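Local structure of glycoside hydrolase YxiA (Bacillus licheniformis, 3LV4) at residues Lys273-Phe278 and Val360-Asp365; Tyr25-Ser30 and Met41-Ile46; Glu62-Thr67 and Tyr117-Ile122. The protein probably hydrolyses glycosidic bonds in L-arabinan, as a calcium-binding glycoside hydrolase of family 43. One frame throughout, in Å; residues are numbered along the deposited sequence.

Interaction 1. Residues Lys273-Phe278 and Val360-Asp365; sequences KLMGNF and VRHGKD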
loop_
_atom_site.group_PDB
_atom_site.type_symbol
_atom_site.label_atom_id
_atom_site.label_comp_id
_atom_site.label_asym_id
_atom_site.label_seq_id
_atom_site.Cartn_x
_atom_site.Cartn_y
_atom_site.Cartn_z
ATOM N N LYS A 273 -2.837 -0.265 11.415
ATOM C CA LYS A 273 -2.622 -1.481 10.621
ATOM C C LYS A 273 -3.927 -1.908 9.969
ATOM O O LYS A 273 -4.908 -2.190 10.657
ATOM C CB LYS A 273 -2.063 -2.607 11.493
ATOM C CG LYS A 273 -1.965 -3.953 10.798
ATOM C CD LYS A 273 -1.410 -5.018 11.752
ATOM C CE LYS A 273 -1.325 -6.402 11.105
ATOM N NZ LYS A 273 -0.970 -7.453 12.114
ATOM N N LEU A 274 -3.936 -1.967 8.641
ATOM C CA LEU A 274 -5.184 -2.199 7.905
ATOM C C LEU A 274 -5.452 -3.660 7.602
ATOM O O LEU A 274 -6.606 -4.059 7.429
ATOM C CB LEU A 274 -5.180 -1.424 6.590
ATOM C CG LEU A 274 -5.147 0.092 6.760
ATOM C CD1 LEU A 274 -5.117 0.776 5.390
ATOM C CD2 LEU A 274 -6.357 0.539 7.588
HETATM N N MSE A 275 -4.391 -4.455 7.521
HETATM C CA MSE A 275 -4.521 -5.832 7.042
HETATM C C MSE A 275 -3.228 -6.608 7.268
HETATM O O MSE A 275 -2.143 -6.123 6.928
HETATM C CB MSE A 275 -4.876 -5.827 5.548
HETATM C CG MSE A 275 -4.957 -7.202 4.898
HETATM SE SE MSE A 275 -5.382 -7.068 2.964
HETATM C CE MSE A 275 -4.228 -5.570 2.486
ATOM N N GLY A 276 -3.350 -7.800 7.859
ATOM C CA GLY A 276 -2.250 -8.747 7.948
ATOM C C GLY A 276 -2.616 -10.081 7.306
ATOM O O GLY A 276 -3.533 -10.145 6.483
ATOM N N ASN A 277 -1.914 -11.145 7.684
ATOM C CA ASN A 277 -2.158 -12.478 7.131
ATOM C C ASN A 277 -3.442 -13.057 7.719
ATOM O O ASN A 277 -3.664 -12.973 8.930
ATOM C CB ASN A 277 -1.022 -13.435 7.490
ATOM C CG ASN A 277 0.342 -12.988 6.978
ATOM O OD1 ASN A 277 0.476 -11.979 6.286
ATOM N ND2 ASN A 277 1.370 -13.761 7.324
ATOM N N PHE A 278 -4.282 -13.663 6.884
ATOM C CA PHE A 278 -5.571 -14.146 7.369
ATOM C C PHE A 278 -6.139 -15.212 6.452
ATOM O O PHE A 278 -5.726 -15.345 5.299
ATOM C CB PHE A 278 -6.576 -13.001 7.415
ATOM C CG PHE A 278 -7.017 -12.551 6.056
ATOM C CD1 PHE A 278 -8.113 -13.137 5.445
ATOM C CD2 PHE A 278 -6.314 -11.566 5.368
ATOM C CE1 PHE A 278 -8.506 -12.744 4.172
ATOM C CE2 PHE A 278 -6.712 -11.163 4.095
ATOM C CZ PHE A 278 -7.803 -11.755 3.501
ATOM N N VAL A 360 -12.197 -11.748 11.548
ATOM C CA VAL A 360 -10.736 -11.710 11.545
ATOM C C VAL A 360 -10.292 -10.500 12.347
ATOM O O VAL A 360 -10.755 -9.388 12.107
ATOM C CB VAL A 360 -10.139 -11.595 10.119
ATOM C CG1 VAL A 360 -8.628 -11.386 10.199
ATOM C CG2 VAL A 360 -10.466 -12.840 9.301
ATOM N N ARG A 361 -9.421 -10.729 13.324
ATOM C CA ARG A 361 -8.836 -9.650 14.106
ATOM C C ARG A 361 -7.372 -9.536 13.704
ATOM O O ARG A 361 -6.544 -10.381 14.067
ATOM C CB ARG A 361 -8.987 -9.930 15.603
ATOM C CG ARG A 361 -10.406 -9.677 16.132
ATOM C CD ARG A 361 -10.563 -10.160 17.569
ATOM N NE ARG A 361 -10.795 -11.596 17.576
ATOM C CZ ARG A 361 -10.810 -12.363 18.661
ATOM N NH1 ARG A 361 -10.589 -11.839 19.863
ATOM N NH2 ARG A 361 -11.036 -13.665 18.533
ATOM N N HIS A 362 -7.058 -8.506 12.924
ATOM C CA HIS A 362 -5.710 -8.372 12.358
ATOM C C HIS A 362 -4.659 -7.970 13.388
ATOM O O HIS A 362 -3.469 -8.201 13.182
ATOM C CB HIS A 362 -5.710 -7.396 11.180
ATOM C CG HIS A 362 -6.515 -7.866 10.006
ATOM N ND1 HIS A 362 -6.031 -8.765 9.076
ATOM C CD2 HIS A 362 -7.770 -7.551 9.606
ATOM C CE1 HIS A 362 -6.950 -8.975 8.152
ATOM N NE2 HIS A 362 -8.020 -8.257 8.454
ATOM N N GLY A 363 -5.096 -7.368 14.492
ATOM C CA GLY A 363 -4.173 -6.974 15.547
ATOM C C GLY A 363 -3.274 -5.813 15.158
ATOM O O GLY A 363 -3.523 -5.118 14.171
ATOM N N LYS A 364 -2.228 -5.581 15.940
ATOM C CA LYS A 364 -1.347 -4.440 15.673
ATOM C C LYS A 364 0.128 -4.830 15.596
ATOM O O LYS A 364 1.000 -3.963 15.510
ATOM C CB LYS A 364 -1.569 -3.308 16.694
ATOM C CG LYS A 364 -2.239 -2.067 16.096
ATOM C CD LYS A 364 -1.286 -1.283 15.192
ATOM C CE LYS A 364 -0.384 -0.322 15.975
ATOM N NZ LYS A 364 -1.058 0.981 16.336
ATOM N N ASP A 365 0.397 -6.135 15.593
ATOM C CA ASP A 365 1.767 -6.625 15.532
ATOM C C ASP A 365 2.309 -6.717 14.104
ATOM O O ASP A 365 1.557 -6.637 13.129
ATOM C CB ASP A 365 1.897 -7.990 16.228
ATOM C CG ASP A 365 0.862 -9.026 15.737
ATOM O OD1 ASP A 365 -0.010 -8.700 14.893
ATOM O OD2 ASP A 365 0.924 -10.186 16.215
HETATM O O HOH W 1 -5.143 -4.496 12.124
HETATM O O HOH W 2 -4.056 -10.512 10.212
#
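Two side chains, Lys273 and His362, carry this contact, reaching across from strands 273-275 and 360-363, whose directions differ by 140°. Lys273 sets out with CG anti to its backbone N and stays extended to the tip, so the side chain runs alongside the 362-365 backbone; Lys273 CD lies 3.2 Å from Gly363 O. At the end NZ is gripped three ways. Lys273 NZ donates to Asp365 O at 2.8 Å, in the carbonyl plane on a lone pair. Lys273 NZ also donates to His362 O at 2.8 Å, from above that carbonyl's plane. A salt bridge of 3.2 Å joins Lys273 NZ to Asp365 OD1, which is shared with Lys371. Gly276 suits this path, since a CB there would crowd Lys273 CE.

The His362 imidazole is sandwiched: Met275 (selenomethionine) CA stands over one face in a CH-pi contact, 4.1 Å from the ring centroid, and Val360 CG1 lies over the opposite face. Phe278 runs beside His362 and points the same way, their ring planes 84° apart, with Phe278 CD2 at the imidazole edge, 3.9 Å from His362 CE1. Phe278 CB meets Val360 CG1, close to the calcium ligand Glu358. Two waters bridge the segments, one between Lys273 O and Gly363 O, the other between Asn277 O and His362 ND1.

Strand 272-280 falls in the family 43 region and 355-363 in the lipocalin-like one, so the contact lies at their junction. Strand 371-378 pairs with both and lies between them in the pairing order, while Trp439 of strand 437-442 meets both rings edge-to-face.

Interaction 2. Residues Tyr25-Ser30 and Met41-Ile46; sequences YYVFGS and MNWTQI. With ACT (acetate ion), chain F.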
loop_
_atom_site.group_PDB
_atom_site.type_symbol
_atom_site.label_atom_id
_atom_site.label_comp_id
_atom_site.label_asym_id
_atom_site.label_seq_id
_atom_site.Cartn_x
_atom_site.Cartn_y
_atom_site.Cartn_z
ATOM N N TYR A 25 -6.699 1.208 -16.564
ATOM C CA TYR A 25 -5.859 1.182 -15.368
ATOM C C TYR A 25 -4.592 0.397 -15.662
ATOM O O TYR A 25 -4.649 -0.688 -16.241
ATOM C CB TYR A 25 -6.585 0.510 -14.201
ATOM C CG TYR A 25 -7.825 1.238 -13.736
ATOM C CD1 TYR A 25 -7.735 2.308 -12.851
ATOM C CD2 TYR A 25 -9.087 0.846 -14.167
ATOM C CE1 TYR A 25 -8.866 2.978 -12.421
ATOM C CE2 TYR A 25 -10.223 1.506 -13.744
ATOM C CZ TYR A 25 -10.105 2.571 -12.869
ATOM O OH TYR A 25 -11.228 3.236 -12.441
ATOM N N TYR A 26 -3.453 0.952 -15.256
ATOM C CA TYR A 26 -2.175 0.269 -15.360
ATOM C C TYR A 26 -1.571 0.083 -13.983
ATOM O O TYR A 26 -1.745 0.932 -13.109
ATOM C CB TYR A 26 -1.211 1.095 -16.221
ATOM C CG TYR A 26 -1.589 1.114 -17.676
ATOM C CD1 TYR A 26 -2.496 2.046 -18.166
ATOM C CD2 TYR A 26 -1.038 0.195 -18.563
ATOM C CE1 TYR A 26 -2.848 2.059 -19.508
ATOM C CE2 TYR A 26 -1.382 0.197 -19.899
ATOM C CZ TYR A 26 -2.285 1.128 -20.371
ATOM O OH TYR A 26 -2.622 1.124 -21.707
ATOM N N VAL A 27 -0.874 -1.033 -13.783
ATOM C CA VAL A 27 0.012 -1.159 -12.634
ATOM C C VAL A 27 1.441 -1.384 -13.103
ATOM O O VAL A 27 1.695 -2.190 -14.011
ATOM C CB VAL A 27 -0.413 -2.273 -11.636
ATOM C CG1 VAL A 27 -1.638 -1.828 -10.828
ATOM C CG2 VAL A 27 -0.651 -3.605 -12.360
ATOM N N PHE A 28 2.367 -0.649 -12.496
ATOM C CA PHE A 28 3.792 -0.825 -12.776
ATOM C C PHE A 28 4.459 -1.301 -11.506
ATOM O O PHE A 28 4.264 -0.712 -10.437
ATOM C CB PHE A 28 4.430 0.487 -13.250
ATOM C CG PHE A 28 3.951 0.931 -14.608
ATOM C CD1 PHE A 28 2.809 1.709 -14.735
ATOM C CD2 PHE A 28 4.641 0.554 -15.758
ATOM C CE1 PHE A 28 2.362 2.112 -15.987
ATOM C CE2 PHE A 28 4.208 0.960 -17.021
ATOM C CZ PHE A 28 3.062 1.733 -17.136
ATOM N N GLY A 29 5.232 -2.379 -11.615
ATOM C CA GLY A 29 5.818 -3.003 -10.444
ATOM C C GLY A 29 7.293 -3.264 -10.615
ATOM O O GLY A 29 7.902 -2.833 -11.601
ATOM N N SER A 30 7.873 -3.964 -9.645
ATOM C CA SER A 30 9.283 -4.328 -9.719
ATOM C C SER A 30 9.575 -5.240 -10.917
ATOM O O SER A 30 8.658 -5.841 -11.497
ATOM C CB SER A 30 9.728 -4.980 -8.411
ATOM O OG SER A 30 9.559 -4.061 -7.336
HETATM N N MSE A 41 -10.565 -5.908 -12.378
HETATM C CA MSE A 41 -10.835 -7.310 -12.073
HETATM C C MSE A 41 -10.184 -8.235 -13.083
HETATM O O MSE A 41 -9.653 -9.284 -12.729
HETATM C CB MSE A 41 -12.342 -7.569 -12.048
HETATM C CG MSE A 41 -13.084 -6.716 -11.046
HETATM SE SE MSE A 41 -14.991 -6.769 -11.405
HETATM C CE MSE A 41 -15.298 -8.673 -11.085
ATOM N N ASN A 42 -10.244 -7.852 -14.352
ATOM C CA ASN A 42 -9.643 -8.659 -15.399
ATOM C C ASN A 42 -8.403 -8.002 -15.959
ATOM O O ASN A 42 -8.478 -7.129 -16.828
ATOM C CB ASN A 42 -10.668 -8.970 -16.481
ATOM C CG ASN A 42 -11.804 -9.815 -15.948
ATOM O OD1 ASN A 42 -11.701 -11.043 -15.876
ATOM N ND2 ASN A 42 -12.886 -9.159 -15.533
ATOM N N TRP A 43 -7.257 -8.417 -15.432
ATOM C CA TRP A 43 -5.979 -7.831 -15.816
ATOM C C TRP A 43 -5.329 -8.600 -16.950
ATOM O O TRP A 43 -5.502 -9.816 -17.075
ATOM C CB TRP A 43 -5.021 -7.783 -14.621
ATOM C CG TRP A 43 -5.498 -6.901 -13.500
ATOM C CD1 TRP A 43 -6.302 -7.266 -12.460
ATOM C CD2 TRP A 43 -5.195 -5.508 -13.306
ATOM N NE1 TRP A 43 -6.520 -6.188 -11.632
ATOM C CE2 TRP A 43 -5.852 -5.099 -12.129
ATOM C CE3 TRP A 43 -4.435 -4.572 -14.016
ATOM C CZ2 TRP A 43 -5.780 -3.791 -11.644
ATOM C CZ3 TRP A 43 -4.355 -3.270 -13.528
ATOM C CH2 TRP A 43 -5.029 -2.892 -12.355
ATOM N N THR A 44 -4.584 -7.868 -17.774
ATOM C CA THR A 44 -3.777 -8.444 -18.828
ATOM C C THR A 44 -2.310 -8.154 -18.539
ATOM O O THR A 44 -1.930 -7.009 -18.302
ATOM C CB THR A 44 -4.164 -7.847 -20.185
ATOM O OG1 THR A 44 -5.519 -8.204 -20.481
ATOM C CG2 THR A 44 -3.248 -8.364 -21.287
ATOM N N GLN A 45 -1.488 -9.192 -18.535
ATOM C CA GLN A 45 -0.065 -9.010 -18.287
ATOM C C GLN A 45 0.594 -8.357 -19.499
ATOM O O GLN A 45 0.424 -8.817 -20.628
ATOM C CB GLN A 45 0.598 -10.356 -17.995
ATOM C CG GLN A 45 2.009 -10.241 -17.440
ATOM C CD GLN A 45 2.017 -10.143 -15.930
ATOM O OE1 GLN A 45 1.311 -10.893 -15.247
ATOM N NE2 GLN A 45 2.816 -9.219 -15.397
ATOM N N ILE A 46 1.346 -7.286 -19.268
ATOM C CA ILE A 46 2.059 -6.614 -20.352
ATOM C C ILE A 46 3.538 -6.989 -20.370
ATOM O O ILE A 46 4.105 -7.273 -21.435
ATOM C CB ILE A 46 1.928 -5.084 -20.261
ATOM C CG1 ILE A 46 0.469 -4.654 -20.407
ATOM C CG2 ILE A 46 2.787 -4.401 -21.331
ATOM C CD1 ILE A 46 0.225 -3.239 -19.893
HETATM C C ACT F . -14.007 1.036 -12.622
HETATM O O ACT F . -13.617 2.193 -12.899
HETATM O OXT ACT F . -13.482 0.489 -11.627
HETATM C CH3 ACT F . -15.041 0.344 -13.449
#
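The six-membered end of the Trp43 indole, brought here with CG anti to the carbonyl carbon (chi1 -64°), supplies most of this apolar contact. Trp43 CH2 lies 3.9 Å from Val27 CG1, and the neighbouring Trp43 CZ3 comes equally close to Val27 CG2, so both methyls meet the tip of the indole, the two side chains crossing at about a right angle. Trp43 CH2 also touches Tyr25 CB at 4.2 Å, and Trp43 CZ3 approaches Tyr25 O at 3.8 Å. Beyond CB the Tyr25 ring leads off from Trp43, and Tyr25 OH donates to acetate O at 2.6 Å, that oxygen lying in the ring plane at its edge; the acetate is probably from the crystallisation liquor.

A second touch joins Ile46 to Tyr26: Ile46 CD1 reaches the edge of the phenol ring, 3.8 Å from Tyr26 CE2. With successive residues of the strand facing opposite ways, Tyr25 and Val27 serve Trp43 while Tyr26 serves Ile46.

Further out, these groups have their own neighbours. Tyr26 OH is hydrogen-bonded to Glu114, fixing the far end of its ring; Tyr25 packs edge-to-face with Phe295; Trp43 leans on Val11. On the active-site side of the segment, Ser30 OG bonds Asp15, the predicted proton acceptor.

No hydrogen bond joins the two segments, because strand 33-37 runs between them in the four-stranded antiparallel sheet, one blade of the family 43 propeller. Tyr25 and Val27 pair through their backbones with Ser37 and Ala35 of that middle strand, and Trp43 and Ile46 reach past it to strand 24-29.

Interaction 3. Residues Glu62-Thr67 and Tyr117-Ile122; sequences EELKET and YKNKGI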
loop_
_atom_site.group_PDB
_atom_site.type_symbol
_atom_site.label_atom_id
_atom_site.label_comp_id
_atom_site.label_asym_id
_atom_site.label_seq_id
_atom_site.Cartn_x
_atom_site.Cartn_y
_atom_site.Cartn_z
ATOM N N GLU A 62 20.932 -1.479 -21.778
ATOM C CA GLU A 62 21.694 -0.351 -22.299
ATOM C C GLU A 62 21.126 0.964 -21.769
ATOM O O GLU A 62 21.870 1.846 -21.339
ATOM C CB GLU A 62 21.646 -0.339 -23.827
ATOM C CG GLU A 62 22.082 0.982 -24.471
ATOM C CD GLU A 62 21.883 1.002 -25.993
ATOM O OE1 GLU A 62 20.725 0.855 -26.469
ATOM O OE2 GLU A 62 22.892 1.177 -26.716
ATOM N N GLU A 63 19.802 1.083 -21.797
ATOM C CA GLU A 63 19.137 2.336 -21.467
ATOM C C GLU A 63 19.455 2.772 -20.041
ATOM O O GLU A 63 19.716 3.945 -19.789
ATOM C CB GLU A 63 17.621 2.213 -21.651
ATOM C CG GLU A 63 16.873 3.543 -21.593
ATOM C CD GLU A 63 17.218 4.477 -22.762
ATOM O OE1 GLU A 63 17.708 3.991 -23.804
ATOM O OE2 GLU A 63 17.002 5.699 -22.637
ATOM N N LEU A 64 19.458 1.814 -19.118
ATOM C CA LEU A 64 19.647 2.133 -17.712
ATOM C C LEU A 64 20.965 1.575 -17.192
ATOM O O LEU A 64 21.091 1.285 -15.999
ATOM C CB LEU A 64 18.479 1.578 -16.877
ATOM C CG LEU A 64 17.071 1.973 -17.341
ATOM C CD1 LEU A 64 16.011 1.503 -16.327
ATOM C CD2 LEU A 64 16.981 3.480 -17.568
ATOM N N LYS A 65 21.947 1.426 -18.082
ATOM C CA LYS A 65 23.196 0.775 -17.698
ATOM C C LYS A 65 23.840 1.392 -16.457
ATOM O O LYS A 65 24.396 0.664 -15.637
ATOM C CB LYS A 65 24.202 0.739 -18.856
ATOM C CG LYS A 65 24.699 2.100 -19.290
ATOM C CD LYS A 65 25.546 1.993 -20.562
ATOM C CE LYS A 65 25.901 3.366 -21.114
ATOM N NZ LYS A 65 26.625 3.270 -22.413
ATOM N N GLU A 66 23.767 2.717 -16.312
ATOM C CA GLU A 66 24.435 3.364 -15.184
ATOM C C GLU A 66 23.825 2.910 -13.871
ATOM O O GLU A 66 24.515 2.796 -12.855
ATOM C CB GLU A 66 24.380 4.895 -15.279
ATOM C CG GLU A 66 25.308 5.505 -16.310
ATOM C CD GLU A 66 24.667 5.620 -17.688
ATOM O OE1 GLU A 66 23.454 5.325 -17.824
ATOM O OE2 GLU A 66 25.385 6.013 -18.635
ATOM N N THR A 67 22.527 2.639 -13.900
ATOM C CA THR A 67 21.804 2.232 -12.703
ATOM C C THR A 67 22.134 0.781 -12.349
ATOM O O THR A 67 22.419 0.458 -11.193
ATOM C CB THR A 67 20.281 2.435 -12.894
ATOM O OG1 THR A 67 20.003 3.835 -12.865
ATOM C CG2 THR A 67 19.477 1.745 -11.782
ATOM N N TYR A 117 10.142 3.934 -22.584
ATOM C CA TYR A 117 10.602 4.990 -21.689
ATOM C C TYR A 117 12.053 5.317 -22.008
ATOM O O TYR A 117 12.855 4.410 -22.267
ATOM C CB TYR A 117 10.424 4.566 -20.221
ATOM C CG TYR A 117 8.971 4.583 -19.818
ATOM C CD1 TYR A 117 8.110 3.562 -20.202
ATOM C CD2 TYR A 117 8.446 5.645 -19.094
ATOM C CE1 TYR A 117 6.765 3.587 -19.848
ATOM C CE2 TYR A 117 7.111 5.683 -18.738
ATOM C CZ TYR A 117 6.273 4.658 -19.126
ATOM O OH TYR A 117 4.939 4.697 -18.780
ATOM N N LYS A 118 12.372 6.610 -22.021
ATOM C CA LYS A 118 13.730 7.073 -22.304
ATOM C C LYS A 118 14.371 7.722 -21.086
ATOM O O LYS A 118 13.801 8.610 -20.455
ATOM C CB LYS A 118 13.757 8.032 -23.491
ATOM C CG LYS A 118 13.485 7.340 -24.814
ATOM C CD LYS A 118 14.570 6.312 -25.160
ATOM C CE LYS A 118 15.944 6.962 -25.283
ATOM N NZ LYS A 118 17.012 5.969 -25.575
ATOM N N ASN A 119 15.566 7.254 -20.770
ATOM C CA ASN A 119 16.294 7.679 -19.584
ATOM C C ASN A 119 16.634 9.168 -19.625
ATOM O O ASN A 119 17.139 9.667 -20.638
ATOM C CB ASN A 119 17.569 6.832 -19.459
ATOM C CG ASN A 119 18.397 7.184 -18.238
ATOM O OD1 ASN A 119 19.635 7.154 -18.275
ATOM N ND2 ASN A 119 17.728 7.516 -17.154
ATOM N N LYS A 120 16.344 9.874 -18.531
ATOM C CA LYS A 120 16.734 11.272 -18.395
ATOM C C LYS A 120 17.854 11.422 -17.374
ATOM O O LYS A 120 18.428 12.509 -17.219
ATOM C CB LYS A 120 15.540 12.141 -17.990
ATOM C CG LYS A 120 14.437 12.207 -19.041
ATOM C CD LYS A 120 13.372 13.233 -18.659
ATOM C CE LYS A 120 13.959 14.627 -18.459
ATOM N NZ LYS A 120 12.930 15.619 -18.008
ATOM N N GLY A 121 18.152 10.339 -16.661
ATOM C CA GLY A 121 19.270 10.334 -15.731
ATOM C C GLY A 121 18.959 9.942 -14.296
ATOM O O GLY A 121 17.819 10.058 -13.823
ATOM N N ILE A 122 20.001 9.471 -13.609
ATOM C CA ILE A 122 19.966 9.206 -12.175
ATOM C C ILE A 122 20.019 10.519 -11.406
ATOM O O ILE A 122 20.795 11.414 -11.762
ATOM C CB ILE A 122 21.194 8.372 -11.760
ATOM C CG1 ILE A 122 21.175 7.001 -12.464
ATOM C CG2 ILE A 122 21.275 8.257 -10.229
ATOM C CD1 ILE A 122 22.467 6.197 -12.317
HETATM O O HOH W 3 21.788 6.979 -16.437
#
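Tyr117 offers little beyond its carbonyl; its ring turns off, and Tyr117 OH is hydrogen-bonded to Ile113 O. The Lys118 side chain bends at chi2 and chi3, which brings Lys118 NZ back to Glu63: a salt bridge at 2.7 Å uses the syn lone pair of Glu63 OE1, with a weak second bond to Glu63 OE2. The next backbone amide, Asn119 N, donates to the anti lone pair of Glu63 OE2 at 2.8 Å and 166°, nearly straight. Asn119 CB then packs on Leu64 CD2 at 3.9 Å, and a water links Asn119 OD1 to Glu66 OE1. Lys120 and Gly121 form a classic beta bulge opposite Leu107. Past it, Ile122 lays CG1 3.4 Å from Thr67 OG1 and CD1 against Glu66 CB, on the helix 65-71.

An alanine in place of Glu63 would take away the carboxylate that Lys118 NZ and Asn119 N bond to, and would probably loosen the helical segment from the blade's outer strand. Asn59 ND2 also bonds Glu63 OE1, so one carboxylate engages a cation, a backbone amide and a side-chain amide; such donors would be expected to keep Glu63 ionised.

Overall arrangement
Interactions 1 and 2 are buried, whereas interaction 3 is partly exposed and lies farthest from the centre of the chain. Interaction 1 joins the two family regions by a lysine grip and packed rings; interaction 2 is apolar and stays inside one propeller blade; interaction 3 fastens short helices to the edge strand of another blade by a salt bridge, a backbone-to-carboxylate bond and some apolar packing. Interactions 1 and 3 also hold bridging waters. Interactions 2 and 3 touch, Phe28 CZ lying 3.9 Å from Tyr117 OH, and strand 44-47 leads on to helix 60-63. Interaction 1 stands apart, its centre about 26 Å from that of interaction 2 and about 39 Å from that of interaction 3, across the chain's centre.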